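Long-range contacts in chitin elicitor-binding protein (PDB 5JCD), which binds chitin oligosaccharides released from fungal cell walls and helps to transmit this elicitor signal for plant defence responses in rice: residues A[32-36]-A[81-85]; A[41-46]-A[63-67]. Residues are numbered along the deposited sequence.

Interaction 1 of 2, residues A[32-36]-A[81-85]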
loop_
_atom_site.group_PDB
_atom_site.type_symbol
_atom_site.label_atom_id
_atom_site.label_comp_id
_atom_site.label_asym_id
_atom_site.label_seq_id
_atom_site.Cartn_x
_atom_site.Cartn_y
_atom_site.Cartn_z
ATOM N N ALA A 32 -12.869 -5.521 -6.317
ATOM C CA ALA A 32 -13.714 -4.406 -6.727
ATOM C C ALA A 32 -13.301 -3.044 -6.147
ATOM O O ALA A 32 -13.173 -2.070 -6.889
ATOM C CB ALA A 32 -15.176 -4.703 -6.386
ATOM N N ARG A 33 -13.082 -2.968 -4.838
ATOM C CA ARG A 33 -12.713 -1.695 -4.216
ATOM C C ARG A 33 -11.379 -1.206 -4.778
ATOM O O ARG A 33 -11.170 -0.018 -5.008
ATOM C CB ARG A 33 -12.588 -1.841 -2.690
ATOM C CG ARG A 33 -11.963 -0.621 -1.950
ATOM C CD ARG A 33 -11.812 -0.893 -0.437
ATOM N NE ARG A 33 -12.915 -1.721 0.037
ATOM C CZ ARG A 33 -12.928 -2.392 1.181
ATOM N NH1 ARG A 33 -11.886 -2.353 2.006
ATOM N NH2 ARG A 33 -13.989 -3.125 1.492
ATOM N N PHE A 34 -10.479 -2.144 -5.014
ATOM C CA PHE A 34 -9.147 -1.777 -5.440
ATOM C C PHE A 34 -9.025 -1.689 -6.952
ATOM O O PHE A 34 -8.568 -0.666 -7.470
ATOM C CB PHE A 34 -8.099 -2.691 -4.778
ATOM C CG PHE A 34 -7.797 -2.296 -3.363
ATOM C CD1 PHE A 34 -6.799 -1.366 -3.086
ATOM C CD2 PHE A 34 -8.550 -2.798 -2.312
ATOM C CE1 PHE A 34 -6.531 -0.968 -1.775
ATOM C CE2 PHE A 34 -8.300 -2.390 -0.996
ATOM C CZ PHE A 34 -7.290 -1.470 -0.731
ATOM N N ASN A 35 -9.499 -2.726 -7.643
ATOM C CA ASN A 35 -9.481 -2.781 -9.106
ATOM C C ASN A 35 -8.068 -2.575 -9.664
ATOM O O ASN A 35 -7.879 -1.935 -10.693
ATOM C CB ASN A 35 -10.469 -1.773 -9.707
ATOM C CG ASN A 35 -10.892 -2.148 -11.118
ATOM O OD1 ASN A 35 -10.911 -3.332 -11.471
ATOM N ND2 ASN A 35 -11.258 -1.148 -11.924
ATOM N N THR A 36 -7.082 -3.121 -8.968
ATOM C CA THR A 36 -5.687 -2.927 -9.339
ATOM C C THR A 36 -5.064 -4.204 -9.861
ATOM O O THR A 36 -3.948 -4.214 -10.373
ATOM C CB THR A 36 -4.869 -2.502 -8.120
ATOM O OG1 THR A 36 -4.993 -3.494 -7.088
ATOM C CG2 THR A 36 -5.353 -1.166 -7.611
ATOM N N ARG A 81 -2.714 5.517 -11.098
ATOM C CA ARG A 81 -4.074 6.045 -11.298
ATOM C C ARG A 81 -5.173 5.134 -10.758
ATOM O O ARG A 81 -6.339 5.327 -11.063
ATOM C CB ARG A 81 -4.325 6.441 -12.761
ATOM C CG ARG A 81 -3.305 7.444 -13.292
ATOM C CD ARG A 81 -3.499 8.809 -12.650
ATOM N NE ARG A 81 -2.306 9.656 -12.728
ATOM C CZ ARG A 81 -2.316 10.982 -12.592
ATOM N NH1 ARG A 81 -3.462 11.626 -12.387
ATOM N NH2 ARG A 81 -1.181 11.667 -12.668
ATOM N N LEU A 82 -4.780 4.156 -9.944
ATOM C CA LEU A 82 -5.687 3.263 -9.228
ATOM C C LEU A 82 -5.128 3.103 -7.834
ATOM O O LEU A 82 -3.928 3.320 -7.628
ATOM C CB LEU A 82 -5.730 1.902 -9.908
ATOM C CG LEU A 82 -6.432 1.906 -11.259
ATOM C CD1 LEU A 82 -6.143 0.630 -12.041
ATOM C CD2 LEU A 82 -7.931 2.080 -11.024
ATOM N N PRO A 83 -5.979 2.752 -6.857
ATOM C CA PRO A 83 -7.422 2.564 -6.954
ATOM C C PRO A 83 -8.187 3.891 -6.983
ATOM O O PRO A 83 -7.630 4.939 -6.665
ATOM C CB PRO A 83 -7.748 1.806 -5.673
ATOM C CG PRO A 83 -6.745 2.263 -4.717
ATOM C CD PRO A 83 -5.496 2.505 -5.488
ATOM N N ILE A 84 -9.456 3.825 -7.371
ATOM C CA ILE A 84 -10.328 5.001 -7.415
ATOM C C ILE A 84 -11.302 4.979 -6.248
ATOM O O ILE A 84 -11.952 3.962 -5.999
ATOM C CB ILE A 84 -11.114 5.027 -8.736
ATOM C CG1 ILE A 84 -10.218 5.582 -9.835
ATOM C CG2 ILE A 84 -12.378 5.872 -8.620
ATOM C CD1 ILE A 84 -9.611 6.879 -9.442
ATOM N N TYR A 85 -11.398 6.091 -5.522
ATOM C CA TYR A 85 -12.344 6.149 -4.409
ATOM C C TYR A 85 -13.438 7.195 -4.623
ATOM O O TYR A 85 -13.160 8.374 -4.888
ATOM C CB TYR A 85 -11.627 6.407 -3.080
ATOM C CG TYR A 85 -12.562 6.352 -1.903
ATOM C CD1 TYR A 85 -12.844 5.148 -1.271
ATOM C CD2 TYR A 85 -13.200 7.503 -1.444
ATOM C CE1 TYR A 85 -13.721 5.097 -0.196
ATOM C CE2 TYR A 85 -14.068 7.466 -0.378
ATOM C CZ TYR A 85 -14.332 6.269 0.249
ATOM O OH TYR A 85 -15.206 6.255 1.320
HETATM O O HOH W 1 -10.186 1.498 -7.678
#
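Arg33 takes part mainly through its backbone. Its O lies 3.9 Å from Pro83 CB, and it faces a water next to the Ile84 backbone. Ile84 N donates to that water over 2.5 Å. The water lies 3.2 Å from Arg33 O and 2.7 Å from Phe34 O and is placed to donate to either, but has more acceptors within reach than protons. No direct hydrogen bond joins the two segments.

Phe34 closes helix 27-34. Its O lies 3.2 Å from Pro83 CB, and its ring meets the proline obliquely, with CD1 4.0 Å from Pro83 CG. Tyr19 packs edge-to-face with the same ring, and Leu132 touches both Phe34 and Pro83. This chain is the part of a longer membrane receptor that carries the LysM domains. The contact joins helix 27-34, in an N-terminal beta-alpha-alpha-beta unit that resembles a LysM, to strand 84-86. That strand is the first of a LysM domain, where it pairs with strand 127-129. The peptide bond before Pro83 is cis, and the CA-to-CB bonds of both Leu82 and Pro83 point toward residues 32-36.

Asn35 has positive phi (55°) and takes the chain out of the helix. Its O lies 3.4 Å from Leu82 CD1. Thr36 comes last. Its CG2 lies 3.9 Å from Leu82 CB and 4.2 Å from Pro83 CD, while its OG1 hydrogen-bonds to Pro67 O.

Interaction 2 of 2, residues A[41-46]-A[63-67]; sequences DLLGAN and TVKIP
Here the second helix of a beta-alpha-alpha-beta unit, the LysM topology, packs on the strand that closes it. Residues 41-45 belong to helix 39-45. Residues 63-67 are extended and begin strand 63-72. The two short axes approach to 7.7 Å, and their N-to-C directions make 128°. Leu42 CA lies 6.3 Å from Ile66 CA. Asn46 CA lies 5.9 Å from Lys65 CA.

Polar pairing centres on Asn46, with chi1 m and chi2 near -92°. Its OD1 accepts Lys65 N at 2.8 Å (165°). Its ND2 donates to Lys65 O at 2.8 Å (152°) and to Leu42 O at 3.0 Å (175°). The side-chain amide thus satisfies both backbone polar groups of Lys65, much as a neighbouring strand would. Val64 and Ile66 instead make backbone hydrogen bonds to Tyr19 and Ile17 of strand 12-20. Within the helix, Ala45 N donates to Asp41 O at 2.9 Å. Asn46 N makes weak bonds to Leu42 O (3.2 Å) and Leu43 O (3.1 Å).

The apolar part is built on Leu42, in the tp rotamer. Its CD1 lies 4.0 Å from Val64 CG1, 4.1 Å from Ile66 CG1 and 3.8 Å from Pro67 CD. Ala45 CB points toward the strand and sits 3.9 Å from Pro67 CG. The Lys65 CA-to-CB bond points toward the helix, but its side chain, t at chi1 to chi3, then leads away. On the way, Lys65 CD passes 3.4 Å from Ala45 O.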
loop_
_atom_site.group_PDB
_atom_site.type_symbol
_atom_site.label_atom_id
_atom_site.label_comp_id
_atom_site.label_asym_id
_atom_site.label_seq_id
_atom_site.Cartn_x
_atom_site.Cartn_y
_atom_site.Cartn_z
ATOM N N ASP A 41 -4.906 -13.194 -9.518
ATOM C CA ASP A 41 -3.655 -12.655 -9.014
ATOM C C ASP A 41 -3.767 -12.311 -7.521
ATOM O O ASP A 41 -2.818 -12.502 -6.773
ATOM C CB ASP A 41 -3.194 -11.449 -9.836
ATOM C CG ASP A 41 -2.718 -11.840 -11.236
ATOM O OD1 ASP A 41 -2.407 -13.034 -11.474
ATOM O OD2 ASP A 41 -2.668 -10.953 -12.113
ATOM N N LEU A 42 -4.928 -11.819 -7.092
ATOM C CA LEU A 42 -5.120 -11.519 -5.671
ATOM C C LEU A 42 -4.998 -12.801 -4.849
ATOM O O LEU A 42 -4.316 -12.823 -3.830
ATOM C CB LEU A 42 -6.467 -10.809 -5.414
ATOM C CG LEU A 42 -6.723 -10.309 -3.981
ATOM C CD1 LEU A 42 -5.551 -9.439 -3.490
ATOM C CD2 LEU A 42 -8.043 -9.503 -3.857
ATOM N N LEU A 43 -5.638 -13.870 -5.318
ATOM C CA LEU A 43 -5.600 -15.175 -4.656
ATOM C C LEU A 43 -4.192 -15.748 -4.556
ATOM O O LEU A 43 -3.781 -16.262 -3.503
ATOM C CB LEU A 43 -6.520 -16.154 -5.391
ATOM C CG LEU A 43 -7.997 -15.725 -5.444
ATOM C CD1 LEU A 43 -8.821 -16.626 -6.359
ATOM C CD2 LEU A 43 -8.616 -15.675 -4.061
ATOM N N GLY A 44 -3.450 -15.661 -5.654
ATOM C CA GLY A 44 -2.078 -16.132 -5.681
ATOM C C GLY A 44 -1.156 -15.343 -4.759
ATOM O O GLY A 44 -0.249 -15.897 -4.138
ATOM N N ALA A 45 -1.346 -14.028 -4.722
ATOM C CA ALA A 45 -0.585 -13.175 -3.812
ATOM C C ALA A 45 -0.821 -13.548 -2.346
ATOM O O ALA A 45 -0.003 -13.262 -1.485
ATOM C CB ALA A 45 -0.926 -11.722 -4.043
ATOM N N ASN A 46 -1.960 -14.164 -2.062
ATOM C CA ASN A 46 -2.250 -14.602 -0.703
ATOM C C ASN A 46 -2.214 -16.115 -0.520
ATOM O O ASN A 46 -2.746 -16.649 0.450
ATOM C CB ASN A 46 -3.566 -13.993 -0.234
ATOM C CG ASN A 46 -3.440 -12.505 -0.027
ATOM O OD1 ASN A 46 -3.149 -12.054 1.069
ATOM N ND2 ASN A 46 -3.575 -11.743 -1.092
ATOM N N THR A 63 -5.222 -9.455 7.477
ATOM C CA THR A 63 -4.462 -8.810 6.404
ATOM C C THR A 63 -4.568 -9.541 5.073
ATOM O O THR A 63 -4.746 -10.745 5.032
ATOM C CB THR A 63 -2.972 -8.688 6.763
ATOM O OG1 THR A 63 -2.420 -9.995 6.933
ATOM C CG2 THR A 63 -2.795 -7.881 8.057
ATOM N N VAL A 64 -4.473 -8.780 3.990
ATOM C CA VAL A 64 -4.482 -9.320 2.652
ATOM C C VAL A 64 -3.461 -8.584 1.837
ATOM O O VAL A 64 -3.440 -7.357 1.807
ATOM C CB VAL A 64 -5.844 -9.107 1.939
ATOM C CG1 VAL A 64 -5.824 -9.736 0.526
ATOM C CG2 VAL A 64 -6.970 -9.675 2.755
ATOM N N LYS A 65 -2.640 -9.339 1.128
ATOM C CA LYS A 65 -1.669 -8.757 0.240
ATOM C C LYS A 65 -2.362 -8.293 -1.026
ATOM O O LYS A 65 -2.955 -9.086 -1.734
ATOM C CB LYS A 65 -0.636 -9.806 -0.096
ATOM C CG LYS A 65 0.720 -9.263 -0.521
ATOM C CD LYS A 65 1.716 -10.428 -0.565
ATOM C CE LYS A 65 3.149 -9.993 -0.748
ATOM N NZ LYS A 65 3.374 -9.294 -2.025
ATOM N N ILE A 66 -2.252 -7.019 -1.341
ATOM C CA ILE A 66 -2.903 -6.506 -2.534
ATOM C C ILE A 66 -1.867 -5.945 -3.501
ATOM O O ILE A 66 -1.217 -4.967 -3.194
ATOM C CB ILE A 66 -3.992 -5.462 -2.187
ATOM C CG1 ILE A 66 -5.020 -6.109 -1.241
ATOM C CG2 ILE A 66 -4.640 -4.907 -3.463
ATOM C CD1 ILE A 66 -6.166 -5.247 -0.873
ATOM N N PRO A 67 -1.676 -6.624 -4.647
ATOM C CA PRO A 67 -0.745 -6.239 -5.721
ATOM C C PRO A 67 -1.313 -5.158 -6.614
ATOM O O PRO A 67 -2.531 -5.058 -6.755
ATOM C CB PRO A 67 -0.550 -7.539 -6.529
ATOM C CG PRO A 67 -1.596 -8.479 -6.087
ATOM C CD PRO A 67 -2.408 -7.859 -4.964
#

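How the interactions relate
Helices 27-34 and 39-45 follow each other; each interaction uses one. Interaction 2 lies within the N-terminal beta-alpha-alpha-beta unit, and interaction 1 joins it to the LysM domain of strands 84-86 and 127-129. Their centres are 14 Å apart, but they touch. Thr36 OG1 bridges the two, 2.9 Å from Pro67 O, and Phe34 CE2 packs 3.6 Å from Ile66 CD1. Pro22 and Thr127, which bind chitin, lie closer to interaction 1. The side chain of Arg33 is about 4 Å from that of Pro22, against about 9 Å for Ile66. Those of Ile84 and Thr127 are about 4 Å apart. The Arg33 and Thr63 side chains are about 11 and 10 Å from a bound NAG.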